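Local structure of thiosulfate reductase (Thermus thermophilus, 2VPZ) at residues A[257-262]-A[298-303]; A[372-377]-A[535-540]. The protein probably catalyses the reduction of inorganic sulfur compounds, using a [4Fe-4S] cluster and a molybdenum centre held by two molybdopterin guanine dinucleotides. All coordinates share one frame; numbering follows the deposited sequence.

Going from the N terminus, the chain builds the parallel strands 202-206, 231-235 and 248-250 before it enters helix 257-270. Contact 1 comes soon afterwards: helix 298-305 returns against the first turns of helix 257-270 and closes a short, mostly helical excursion. Contact 2 opens later. Segment 372-377 lies in the long loop after helix 341-354, and its partner 535-540 leads into helix 540-551, so this contact closes a much longer excursion of 157 residues. The two loops follow in series and neither nest nor cross. The centres of contact 1 and contact 2 are about 54 Å apart, and the two contacts lie on opposite sides of the chain's centre.

Contact 1 of 2, residues A[257-262]-A[298-303]; sequences DTALLL and PEWAEK. With MGD (2-amino-5,6-dimercapto-7-methyl-3,7,8a,9-tetrahydro-8-oxa-1,3,9,10-tetraaza-anthracen-4-one guanosine dinucleotide), chain I.
Asp-257 OD1 accepts a hydrogen bond of 2.9 Å from N2 of the molybdopterin guanine dinucleotide, and Asp-257 OD2 accepts one of 2.9 Å from N1 of the same guanine. The carboxylate thus meets two N-H groups at once, and the pairing fixes its rotation. Both bonds bend slightly, with N-H...O angles of 153° and 152°. CG stands anti to the carbonyl carbon, which turns the carboxylate toward the base. Arg-343 of helix 341-354 also touches Asp-257.

Two residues on, Ala-259 meets the other helix. Segments 257-262 and 298-303 run nearly antiparallel, at 167°, with their axes 8.9 Å apart. Small residues allow the close approach: the CA atoms of Ala-259 and Ala-301 are 5.5 Å apart. Ala-301 CB rests on the backbone oxygen of Ala-259. Trp-300 reaches across with the far end of its six-membered ring. Its CH2 lies 3.6 Å from Ala-259 CB, and its CZ3 is 3.4 Å from Ala-259 O. Leu-262 CD1 adds a looser touch, 4.1 Å from Trp-300 CH2. Phe-296 and His-304 pack against the same indole, and Ile-312 of helix 309-320 touches Ala-301.

The side chains that meet helix 298-305 are apolar, with the backbone oxygen of Ala-259 also in the contact, while the first residue of the segment reads the nucleotide. An aspartate that pairs with N1 and N2 of guanine is a familiar guanine-recognition arrangement, here in a dinucleotide pocket of the molybdopterin oxidoreductase fold.

Contact 2 of 2, residues A[372-377]-A[535-540]; sequences EKYPLP and FPWKTI
Tyr-374 reaches over to Trp-537, whose indole presents an edge to the face of the phenol ring. The pair is T-shaped: the phenol and the five-membered ring of the indole have centroids 4.9 Å apart and planes at 68°. Trp-537 CD1 is the bump here. It sits over the rim of the phenol rather than its middle, 3.7 Å from Tyr-374 CZ. The phenol end goes further, and Tyr-374 OH settles 3.5 Å from Trp-537 CB. CG of Tyr-374 is anti to the backbone N (chi1 -176°), which extends the ring from its own loop toward the tryptophan.

Pro-536 fills the hollow between Tyr-374 and Leu-376. Its CG lies 4.2 Å from Tyr-374 CE2, and its CD lies 3.9 Å from Leu-376 CD2. This is loop-to-loop packing in the molybdopterin oxidoreductase, away from the cofactors; it joins the long loop after helix 341-354 to the approach to helix 540-551. Replacing Tyr-374 with an alanine would probably leave the CD1 edge of Trp-537 without its aromatic mate and open a gap beside Pro-536.

Tyr-543 of helix 540-551 meets both aromatic residues, edge-to-face with Trp-537 and with its plane nearly parallel to Tyr-374. On the Pro-536 side, Lys-538 NZ folds back to donate a 2.9 Å hydrogen bond to Pro-536 O, tilted 19° from the carbonyl plane. Leu-376 also touches Phe-155 of helix 149-160.

Contact 1 of 2, residues A[257-262]-A[298-303]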
ATOM      1  N   ASP A 257     -20.111 -27.969 -18.584  1.00 44.91           N
ATOM      2  CA  ASP A 257     -19.964 -28.330 -17.170  1.00 46.39           C
ATOM      3  C   ASP A 257     -20.146 -29.787 -16.780  1.00 46.30           C
ATOM      4  O   ASP A 257     -19.559 -30.266 -15.797  1.00 46.45           O
ATOM      5  CB  ASP A 257     -20.892 -27.469 -16.306  1.00 48.24           C
ATOM      6  CG  ASP A 257     -20.702 -25.975 -16.520  1.00 50.76           C
ATOM      7  OD1 ASP A 257     -20.074 -25.323 -15.652  1.00 52.43           O
ATOM      8  OD2 ASP A 257     -21.151 -25.472 -17.559  1.00 51.31           O
ATOM      9  N   THR A 258     -20.964 -30.509 -17.521  1.00 46.51           N
ATOM     10  CA  THR A 258     -21.152 -31.901 -17.168  1.00 46.38           C
ATOM     11  C   THR A 258     -19.861 -32.718 -17.455  1.00 46.18           C
ATOM     12  O   THR A 258     -19.615 -33.703 -16.774  1.00 45.84           O
ATOM     13  CB  THR A 258     -22.383 -32.541 -17.893  1.00 46.60           C
ATOM     14  OG1 THR A 258     -23.458 -31.611 -17.938  1.00 48.70           O
ATOM     15  CG2 THR A 258     -22.841 -33.809 -17.129  1.00 46.61           C
ATOM     16  N   ALA A 259     -19.036 -32.296 -18.420  1.00 45.84           N
ATOM     17  CA  ALA A 259     -17.775 -33.011 -18.723  1.00 45.47           C
ATOM     18  C   ALA A 259     -16.722 -32.837 -17.602  1.00 46.13           C
ATOM     19  O   ALA A 259     -15.915 -33.735 -17.333  1.00 46.98           O
ATOM     20  CB  ALA A 259     -17.172 -32.557 -20.085  1.00 43.67           C
ATOM     21  N   LEU A 260     -16.743 -31.647 -16.985  1.00 46.35           N
ATOM     22  CA  LEU A 260     -15.860 -31.264 -15.875  1.00 46.44           C
ATOM     23  C   LEU A 260     -16.392 -32.015 -14.603  1.00 47.02           C
ATOM     24  O   LEU A 260     -15.608 -32.553 -13.802  1.00 47.88           O
ATOM     25  CB  LEU A 260     -15.814 -29.720 -15.715  1.00 44.59           C
ATOM     26  CG  LEU A 260     -14.867 -28.910 -14.804  1.00 43.93           C
ATOM     27  CD1 LEU A 260     -15.630 -28.358 -13.590  1.00 44.01           C
ATOM     28  CD2 LEU A 260     -13.659 -29.763 -14.365  1.00 41.90           C
ATOM     29  N   LEU A 261     -17.706 -32.095 -14.424  1.00 46.49           N
ATOM     30  CA  LEU A 261     -18.263 -32.837 -13.281  1.00 47.45           C
ATOM     31  C   LEU A 261     -17.976 -34.372 -13.415  1.00 48.70           C
ATOM     32  O   LEU A 261     -17.529 -34.988 -12.456  1.00 49.35           O
ATOM     33  CB  LEU A 261     -19.767 -32.538 -13.087  1.00 46.93           C
ATOM     34  CG  LEU A 261     -20.053 -31.123 -12.529  1.00 45.76           C
ATOM     35  CD1 LEU A 261     -21.486 -30.668 -12.874  1.00 44.76           C
ATOM     36  CD2 LEU A 261     -19.803 -31.088 -11.009  1.00 44.81           C
ATOM     37  N   LEU A 262     -18.202 -34.969 -14.587  1.00 49.11           N
ATOM     38  CA  LEU A 262     -17.908 -36.407 -14.804  1.00 49.34           C
ATOM     39  C   LEU A 262     -16.413 -36.769 -14.557  1.00 49.78           C
ATOM     40  O   LEU A 262     -16.111 -37.818 -13.971  1.00 49.44           O
ATOM     41  CB  LEU A 262     -18.318 -36.877 -16.225  1.00 47.79           C
ATOM     42  CG  LEU A 262     -19.813 -36.854 -16.583  1.00 46.94           C
ATOM     43  CD1 LEU A 262     -20.008 -37.178 -18.065  1.00 46.08           C
ATOM     44  CD2 LEU A 262     -20.598 -37.842 -15.705  1.00 46.69           C
ATOM     45  N   PRO A 298      -9.464 -36.677 -16.913  1.00 58.77           N
ATOM     46  CA  PRO A 298      -9.119 -35.254 -17.003  1.00 57.85           C
ATOM     47  C   PRO A 298      -8.584 -34.883 -18.434  1.00 57.96           C
ATOM     48  O   PRO A 298      -8.651 -33.722 -18.831  1.00 59.01           O
ATOM     49  CB  PRO A 298      -8.040 -35.087 -15.941  1.00 57.47           C
ATOM     50  CG  PRO A 298      -8.467 -36.047 -14.833  1.00 56.52           C
ATOM     51  CD  PRO A 298      -9.248 -37.176 -15.542  1.00 57.86           C
ATOM     52  N   GLU A 299      -8.027 -35.841 -19.192  1.00 57.86           N
ATOM     53  CA  GLU A 299      -7.541 -35.526 -20.555  1.00 57.88           C
ATOM     54  C   GLU A 299      -8.735 -35.502 -21.550  1.00 57.44           C
ATOM     55  O   GLU A 299      -8.746 -34.702 -22.491  1.00 57.43           O
ATOM     56  CB  GLU A 299      -6.415 -36.468 -21.050  1.00 58.50           C
ATOM     57  CG  GLU A 299      -5.709 -37.369 -20.002  1.00 59.58           C
ATOM     58  CD  GLU A 299      -4.794 -36.625 -19.008  1.00 60.76           C
ATOM     59  OE1 GLU A 299      -3.890 -35.873 -19.449  1.00 61.57           O
ATOM     60  OE2 GLU A 299      -4.978 -36.824 -17.791  1.00 60.22           O
ATOM     61  N   TRP A 300      -9.732 -36.362 -21.350  1.00 56.98           N
ATOM     62  CA  TRP A 300     -10.953 -36.345 -22.192  1.00 56.55           C
ATOM     63  C   TRP A 300     -11.721 -34.999 -21.928  1.00 57.23           C
ATOM     64  O   TRP A 300     -12.213 -34.365 -22.873  1.00 57.47           O
ATOM     65  CB  TRP A 300     -11.866 -37.545 -21.854  1.00 55.17           C
ATOM     66  CG  TRP A 300     -13.321 -37.411 -22.352  1.00 53.11           C
ATOM     67  CD1 TRP A 300     -13.802 -37.713 -23.598  1.00 52.41           C
ATOM     68  CD2 TRP A 300     -14.457 -36.927 -21.596  1.00 51.69           C
ATOM     69  NE1 TRP A 300     -15.156 -37.453 -23.658  1.00 51.72           N
ATOM     70  CE2 TRP A 300     -15.585 -36.978 -22.447  1.00 50.60           C
ATOM     71  CE3 TRP A 300     -14.627 -36.471 -20.276  1.00 50.08           C
ATOM     72  CZ2 TRP A 300     -16.880 -36.566 -22.027  1.00 49.10           C
ATOM     73  CZ3 TRP A 300     -15.920 -36.059 -19.849  1.00 49.46           C
ATOM     74  CH2 TRP A 300     -17.024 -36.122 -20.731  1.00 48.55           C
ATOM     75  N   ALA A 301     -11.795 -34.575 -20.657  1.00 58.45           N
ATOM     76  CA  ALA A 301     -12.462 -33.331 -20.209  1.00 58.38           C
ATOM     77  C   ALA A 301     -11.823 -32.032 -20.726  1.00 58.23           C
ATOM     78  O   ALA A 301     -12.508 -31.151 -21.239  1.00 58.21           O
ATOM     79  CB  ALA A 301     -12.538 -33.280 -18.642  1.00 58.02           C
ATOM     80  N   GLU A 302     -10.512 -31.919 -20.588  1.00 59.06           N
ATOM     81  CA  GLU A 302      -9.743 -30.743 -21.033  1.00 60.68           C
ATOM     82  C   GLU A 302      -9.930 -30.346 -22.517  1.00 60.72           C
ATOM     83  O   GLU A 302      -9.725 -29.196 -22.936  1.00 61.02           O
ATOM     84  CB  GLU A 302      -8.242 -30.983 -20.779  1.00 61.83           C
ATOM     85  CG  GLU A 302      -7.320 -30.567 -21.927  1.00 64.81           C
ATOM     86  CD  GLU A 302      -5.861 -30.414 -21.513  1.00 66.98           C
ATOM     87  OE1 GLU A 302      -5.318 -29.311 -21.723  1.00 69.32           O
ATOM     88  OE2 GLU A 302      -5.272 -31.387 -20.990  1.00 68.34           O
ATOM     89  N   LYS A 303     -10.316 -31.342 -23.288  1.00 60.70           N
ATOM     90  CA  LYS A 303     -10.520 -31.293 -24.726  1.00 59.85           C
ATOM     91  C   LYS A 303     -11.820 -30.542 -25.095  1.00 58.54           C
ATOM     92  O   LYS A 303     -11.861 -29.778 -26.069  1.00 58.66           O
ATOM     93  CB  LYS A 303     -10.489 -32.753 -25.189  1.00 60.79           C
ATOM     94  CG  LYS A 303     -10.463 -33.086 -26.655  1.00 62.87           C
ATOM     95  CD  LYS A 303     -10.886 -34.567 -26.836  1.00 64.61           C
ATOM     96  CE  LYS A 303     -11.567 -34.829 -28.194  1.00 65.47           C
ATOM     97  NZ  LYS A 303     -10.942 -34.036 -29.308  1.00 66.22           N
TER
HETATM   98  PB  MGD I1766     -26.696 -18.736 -12.450  1.00 29.45           P
HETATM   99  O1B MGD I1766     -27.442 -18.844 -13.720  1.00 30.92           O
HETATM  100  O2B MGD I1766     -26.141 -19.912 -11.820  1.00 30.31           O
HETATM  101  O3B MGD I1766     -27.823 -17.956 -11.624  1.00 28.55           O
HETATM  102  O3A MGD I1766     -29.008 -16.361 -10.034  1.00 23.67           O
HETATM  103  PA  MGD I1766     -28.125 -17.668 -10.083  1.00 26.89           P
HETATM  104  O1A MGD I1766     -28.979 -18.659  -9.442  1.00 27.59           O
HETATM  105  O2A MGD I1766     -26.896 -17.425  -9.345  1.00 24.89           O
HETATM  106  O5' MGD I1766     -25.516 -17.733 -12.608  1.00 31.16           O
HETATM  107  C5' MGD I1766     -25.382 -16.611 -13.483  1.00 31.22           C
HETATM  108  C4' MGD I1766     -23.932 -16.791 -13.904  1.00 31.10           C
HETATM  109  O4' MGD I1766     -24.001 -17.968 -14.693  1.00 32.35           O
HETATM  110  C3' MGD I1766     -23.297 -15.723 -14.833  1.00 33.43           C
HETATM  111  O3' MGD I1766     -21.998 -15.306 -14.340  1.00 31.24           O
HETATM  112  C2' MGD I1766     -23.101 -16.432 -16.196  1.00 34.38           C
HETATM  113  O2' MGD I1766     -21.782 -16.180 -16.663  1.00 33.50           O
HETATM  114  C1' MGD I1766     -23.071 -17.884 -15.788  1.00 35.91           C
HETATM  115  N9  MGD I1766     -23.084 -18.936 -16.842  1.00 38.88           N
HETATM  116  C8  MGD I1766     -23.697 -18.862 -18.066  1.00 40.67           C
HETATM  117  N7  MGD I1766     -23.505 -19.999 -18.793  1.00 40.55           N
HETATM  118  C5  MGD I1766     -22.731 -20.814 -18.030  1.00 40.14           C
HETATM  119  C6  MGD I1766     -22.086 -22.129 -18.225  1.00 40.02           C
HETATM  120  O6  MGD I1766     -22.337 -22.732 -19.274  1.00 39.30           O
HETATM  121  N1  MGD I1766     -21.351 -22.645 -17.241  1.00 39.40           N
HETATM  122  C2  MGD I1766     -21.105 -21.964 -16.089  1.00 40.16           C
HETATM  123  N2  MGD I1766     -20.331 -22.536 -15.101  1.00 40.23           N
HETATM  124  N3  MGD I1766     -21.656 -20.736 -15.836  1.00 40.37           N
HETATM  125  C4  MGD I1766     -22.461 -20.121 -16.746  1.00 39.27           C
HETATM  126  C10 MGD I1766     -30.387 -16.191 -10.280  1.00 28.60           C
HETATM  127  C11 MGD I1766     -31.014 -16.185  -8.923  1.00 31.56           C
HETATM  128  O11 MGD I1766     -30.612 -14.982  -8.253  1.00 32.06           O
HETATM  129  C12 MGD I1766     -32.534 -16.495  -8.931  1.00 34.59           C
HETATM  130  S12 MGD I1766     -33.158 -17.844  -9.722  1.00 31.68           S
HETATM  131  C13 MGD I1766     -33.467 -15.704  -8.289  1.00 34.58           C
HETATM  132  S13 MGD I1766     -35.105 -16.166  -8.233  1.00 33.05           S
HETATM  133  C14 MGD I1766     -33.054 -14.431  -7.596  1.00 33.20           C
HETATM  134  N15 MGD I1766     -33.344 -13.224  -8.276  1.00 33.64           N
HETATM  135  C16 MGD I1766     -32.630 -12.078  -8.034  1.00 36.05           C
HETATM  136  C17 MGD I1766     -32.894 -10.740  -8.672  1.00 36.78           C
HETATM  137  O17 MGD I1766     -33.876 -10.611  -9.456  1.00 39.32           O
HETATM  138  N18 MGD I1766     -32.121  -9.655  -8.326  1.00 35.77           N
HETATM  139  C19 MGD I1766     -31.072  -9.852  -7.487  1.00 36.26           C
HETATM  140  N19 MGD I1766     -30.306  -8.805  -7.249  1.00 35.61           N
HETATM  141  N20 MGD I1766     -30.708 -11.031  -6.880  1.00 36.72           N
HETATM  142  C21 MGD I1766     -31.493 -12.129  -7.106  1.00 36.23           C
HETATM  143  N22 MGD I1766     -31.219 -13.315  -6.588  1.00 36.45           N
HETATM  144  C23 MGD I1766     -31.593 -14.543  -7.209  1.00 33.32           C

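Contact 2 of 2, residues A[372-377]-A[535-540]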
ATOM      1  N   GLU A 372     -50.788 -25.769  11.630  1.00 58.41           N
ATOM      2  CA  GLU A 372     -51.868 -26.537  11.095  1.00 59.27           C
ATOM      3  C   GLU A 372     -52.774 -25.785  10.113  1.00 58.29           C
ATOM      4  O   GLU A 372     -53.116 -24.628  10.346  1.00 57.95           O
ATOM      5  CB  GLU A 372     -52.548 -27.136  12.314  1.00 60.83           C
ATOM      6  CG  GLU A 372     -53.997 -27.272  12.310  1.00 65.26           C
ATOM      7  CD  GLU A 372     -54.359 -28.508  13.076  1.00 68.34           C
ATOM      8  OE1 GLU A 372     -54.842 -28.393  14.230  1.00 69.90           O
ATOM      9  OE2 GLU A 372     -54.111 -29.596  12.505  1.00 69.57           O
ATOM     10  N   LYS A 373     -53.112 -26.423   8.989  1.00 57.73           N
ATOM     11  CA  LYS A 373     -53.951 -25.790   7.971  1.00 57.69           C
ATOM     12  C   LYS A 373     -55.327 -25.387   8.509  1.00 57.12           C
ATOM     13  O   LYS A 373     -55.765 -25.893   9.542  1.00 57.35           O
ATOM     14  CB  LYS A 373     -54.087 -26.686   6.716  1.00 58.57           C
ATOM     15  CG  LYS A 373     -52.848 -26.674   5.798  1.00 60.18           C
ATOM     16  CD  LYS A 373     -52.902 -27.735   4.698  1.00 61.84           C
ATOM     17  CE  LYS A 373     -53.921 -27.391   3.594  1.00 64.10           C
ATOM     18  NZ  LYS A 373     -53.492 -26.298   2.625  1.00 65.61           N
ATOM     19  N   TYR A 374     -55.986 -24.449   7.841  1.00 55.83           N
ATOM     20  CA  TYR A 374     -57.312 -24.008   8.252  1.00 54.70           C
ATOM     21  C   TYR A 374     -58.235 -25.153   7.770  1.00 54.89           C
ATOM     22  O   TYR A 374     -58.151 -25.508   6.588  1.00 55.32           O
ATOM     23  CB  TYR A 374     -57.648 -22.686   7.567  1.00 54.08           C
ATOM     24  CG  TYR A 374     -58.964 -22.101   7.998  1.00 53.68           C
ATOM     25  CD1 TYR A 374     -59.016 -21.042   8.899  1.00 54.07           C
ATOM     26  CD2 TYR A 374     -60.167 -22.602   7.493  1.00 53.20           C
ATOM     27  CE1 TYR A 374     -60.236 -20.479   9.289  1.00 54.83           C
ATOM     28  CE2 TYR A 374     -61.410 -22.053   7.876  1.00 53.96           C
ATOM     29  CZ  TYR A 374     -61.439 -20.983   8.775  1.00 54.79           C
ATOM     30  OH  TYR A 374     -62.639 -20.398   9.153  1.00 55.25           O
ATOM     31  N   PRO A 375     -59.132 -25.717   8.651  1.00 54.45           N
ATOM     32  CA  PRO A 375     -60.059 -26.828   8.344  1.00 53.38           C
ATOM     33  C   PRO A 375     -61.064 -26.674   7.206  1.00 53.33           C
ATOM     34  O   PRO A 375     -61.976 -25.842   7.256  1.00 53.01           O
ATOM     35  CB  PRO A 375     -60.771 -27.109   9.675  1.00 53.66           C
ATOM     36  CG  PRO A 375     -60.050 -26.251  10.697  1.00 54.36           C
ATOM     37  CD  PRO A 375     -59.573 -25.067   9.888  1.00 53.85           C
ATOM     38  N   LEU A 376     -60.923 -27.530   6.204  1.00 52.55           N
ATOM     39  CA  LEU A 376     -61.769 -27.436   5.034  1.00 52.62           C
ATOM     40  C   LEU A 376     -62.007 -28.770   4.308  1.00 52.24           C
ATOM     41  O   LEU A 376     -61.312 -29.777   4.567  1.00 51.41           O
ATOM     42  CB  LEU A 376     -61.137 -26.439   4.030  1.00 52.96           C
ATOM     43  CG  LEU A 376     -60.795 -24.948   4.261  1.00 53.26           C
ATOM     44  CD1 LEU A 376     -60.083 -24.383   2.998  1.00 53.60           C
ATOM     45  CD2 LEU A 376     -62.071 -24.125   4.562  1.00 53.49           C
ATOM     46  N   PRO A 377     -63.032 -28.799   3.427  1.00 52.01           N
ATOM     47  CA  PRO A 377     -63.314 -30.020   2.669  1.00 52.43           C
ATOM     48  C   PRO A 377     -62.106 -30.239   1.705  1.00 53.90           C
ATOM     49  O   PRO A 377     -61.432 -29.259   1.336  1.00 53.76           O
ATOM     50  CB  PRO A 377     -64.575 -29.694   1.855  1.00 51.52           C
ATOM     51  CG  PRO A 377     -65.160 -28.426   2.439  1.00 50.99           C
ATOM     52  CD  PRO A 377     -64.136 -27.827   3.379  1.00 50.97           C
ATOM     53  N   PHE A 535     -63.447 -20.651   1.521  1.00 61.10           N
ATOM     54  CA  PHE A 535     -63.659 -19.206   1.826  1.00 60.31           C
ATOM     55  C   PHE A 535     -64.708 -18.872   2.874  1.00 59.80           C
ATOM     56  O   PHE A 535     -65.037 -17.680   3.029  1.00 61.12           O
ATOM     57  CB  PHE A 535     -63.985 -18.457   0.553  1.00 59.76           C
ATOM     58  CG  PHE A 535     -62.982 -18.517  -0.464  1.00 58.88           C
ATOM     59  CD1 PHE A 535     -63.152 -19.267  -1.609  1.00 58.41           C
ATOM     60  CD2 PHE A 535     -61.739 -17.918  -0.222  1.00 58.79           C
ATOM     61  CE1 PHE A 535     -62.124 -19.457  -2.499  1.00 58.82           C
ATOM     62  CE2 PHE A 535     -60.678 -18.073  -1.104  1.00 58.72           C
ATOM     63  CZ  PHE A 535     -60.867 -18.861  -2.252  1.00 59.51           C
ATOM     64  N   PRO A 536     -65.139 -19.881   3.684  1.00 58.65           N
ATOM     65  CA  PRO A 536     -66.138 -19.619   4.719  1.00 58.09           C
ATOM     66  C   PRO A 536     -65.824 -18.431   5.648  1.00 57.95           C
ATOM     67  O   PRO A 536     -66.653 -17.535   5.813  1.00 59.60           O
ATOM     68  CB  PRO A 536     -66.229 -20.946   5.451  1.00 57.77           C
ATOM     69  CG  PRO A 536     -64.796 -21.330   5.536  1.00 57.74           C
ATOM     70  CD  PRO A 536     -64.250 -20.962   4.120  1.00 58.30           C
ATOM     71  N   TRP A 537     -64.642 -18.445   6.260  1.00 56.33           N
ATOM     72  CA  TRP A 537     -64.166 -17.347   7.152  1.00 55.62           C
ATOM     73  C   TRP A 537     -64.512 -15.959   6.558  1.00 55.36           C
ATOM     74  O   TRP A 537     -64.298 -15.747   5.366  1.00 54.23           O
ATOM     75  CB  TRP A 537     -62.632 -17.415   7.386  1.00 54.00           C
ATOM     76  CG  TRP A 537     -61.821 -17.730   6.134  1.00 52.24           C
ATOM     77  CD1 TRP A 537     -61.542 -18.969   5.635  1.00 51.73           C
ATOM     78  CD2 TRP A 537     -61.205 -16.791   5.211  1.00 51.58           C
ATOM     79  NE1 TRP A 537     -60.808 -18.868   4.484  1.00 51.03           N
ATOM     80  CE2 TRP A 537     -60.583 -17.552   4.196  1.00 51.84           C
ATOM     81  CE3 TRP A 537     -61.117 -15.386   5.146  1.00 51.26           C
ATOM     82  CZ2 TRP A 537     -59.878 -16.960   3.115  1.00 51.28           C
ATOM     83  CZ3 TRP A 537     -60.413 -14.783   4.066  1.00 51.42           C
ATOM     84  CH2 TRP A 537     -59.808 -15.581   3.074  1.00 51.04           C
ATOM     85  N   LYS A 538     -65.026 -15.021   7.364  1.00 56.71           N
ATOM     86  CA  LYS A 538     -65.413 -13.665   6.889  1.00 57.41           C
ATOM     87  C   LYS A 538     -64.292 -12.637   6.853  1.00 57.87           C
ATOM     88  O   LYS A 538     -64.483 -11.497   6.435  1.00 59.33           O
ATOM     89  CB  LYS A 538     -66.544 -13.064   7.730  1.00 58.04           C
ATOM     90  CG  LYS A 538     -67.895 -12.974   7.034  1.00 59.33           C
ATOM     91  CD  LYS A 538     -68.851 -14.044   7.576  1.00 59.97           C
ATOM     92  CE  LYS A 538     -68.284 -15.464   7.424  1.00 60.09           C
ATOM     93  NZ  LYS A 538     -69.138 -16.319   6.533  1.00 60.92           N
ATOM     94  N   THR A 539     -63.119 -13.019   7.319  1.00 57.99           N
ATOM     95  CA  THR A 539     -62.035 -12.072   7.323  1.00 58.04           C
ATOM     96  C   THR A 539     -60.646 -12.759   7.509  1.00 57.22           C
ATOM     97  O   THR A 539     -60.586 -13.862   8.061  1.00 56.42           O
ATOM     98  CB  THR A 539     -62.357 -10.964   8.426  1.00 59.13           C
ATOM     99  OG1 THR A 539     -62.484  -9.682   7.812  1.00 62.13           O
ATOM    100  CG2 THR A 539     -61.308 -10.937   9.524  1.00 60.68           C
ATOM    101  N   ILE A 540     -59.562 -12.170   7.001  1.00 56.09           N
ATOM    102  CA  ILE A 540     -58.217 -12.766   7.139  1.00 56.04           C
ATOM    103  C   ILE A 540     -57.726 -12.906   8.611  1.00 55.95           C
ATOM    104  O   ILE A 540     -57.033 -13.877   8.915  1.00 56.00           O
ATOM    105  CB  ILE A 540     -57.088 -12.013   6.290  1.00 55.51           C
ATOM    106  CG1 ILE A 540     -57.456 -10.565   6.078  1.00 56.06           C
ATOM    107  CG2 ILE A 540     -56.795 -12.758   4.969  1.00 56.43           C
ATOM    108  CD1 ILE A 540     -57.154  -9.618   7.224  1.00 56.19           C
TER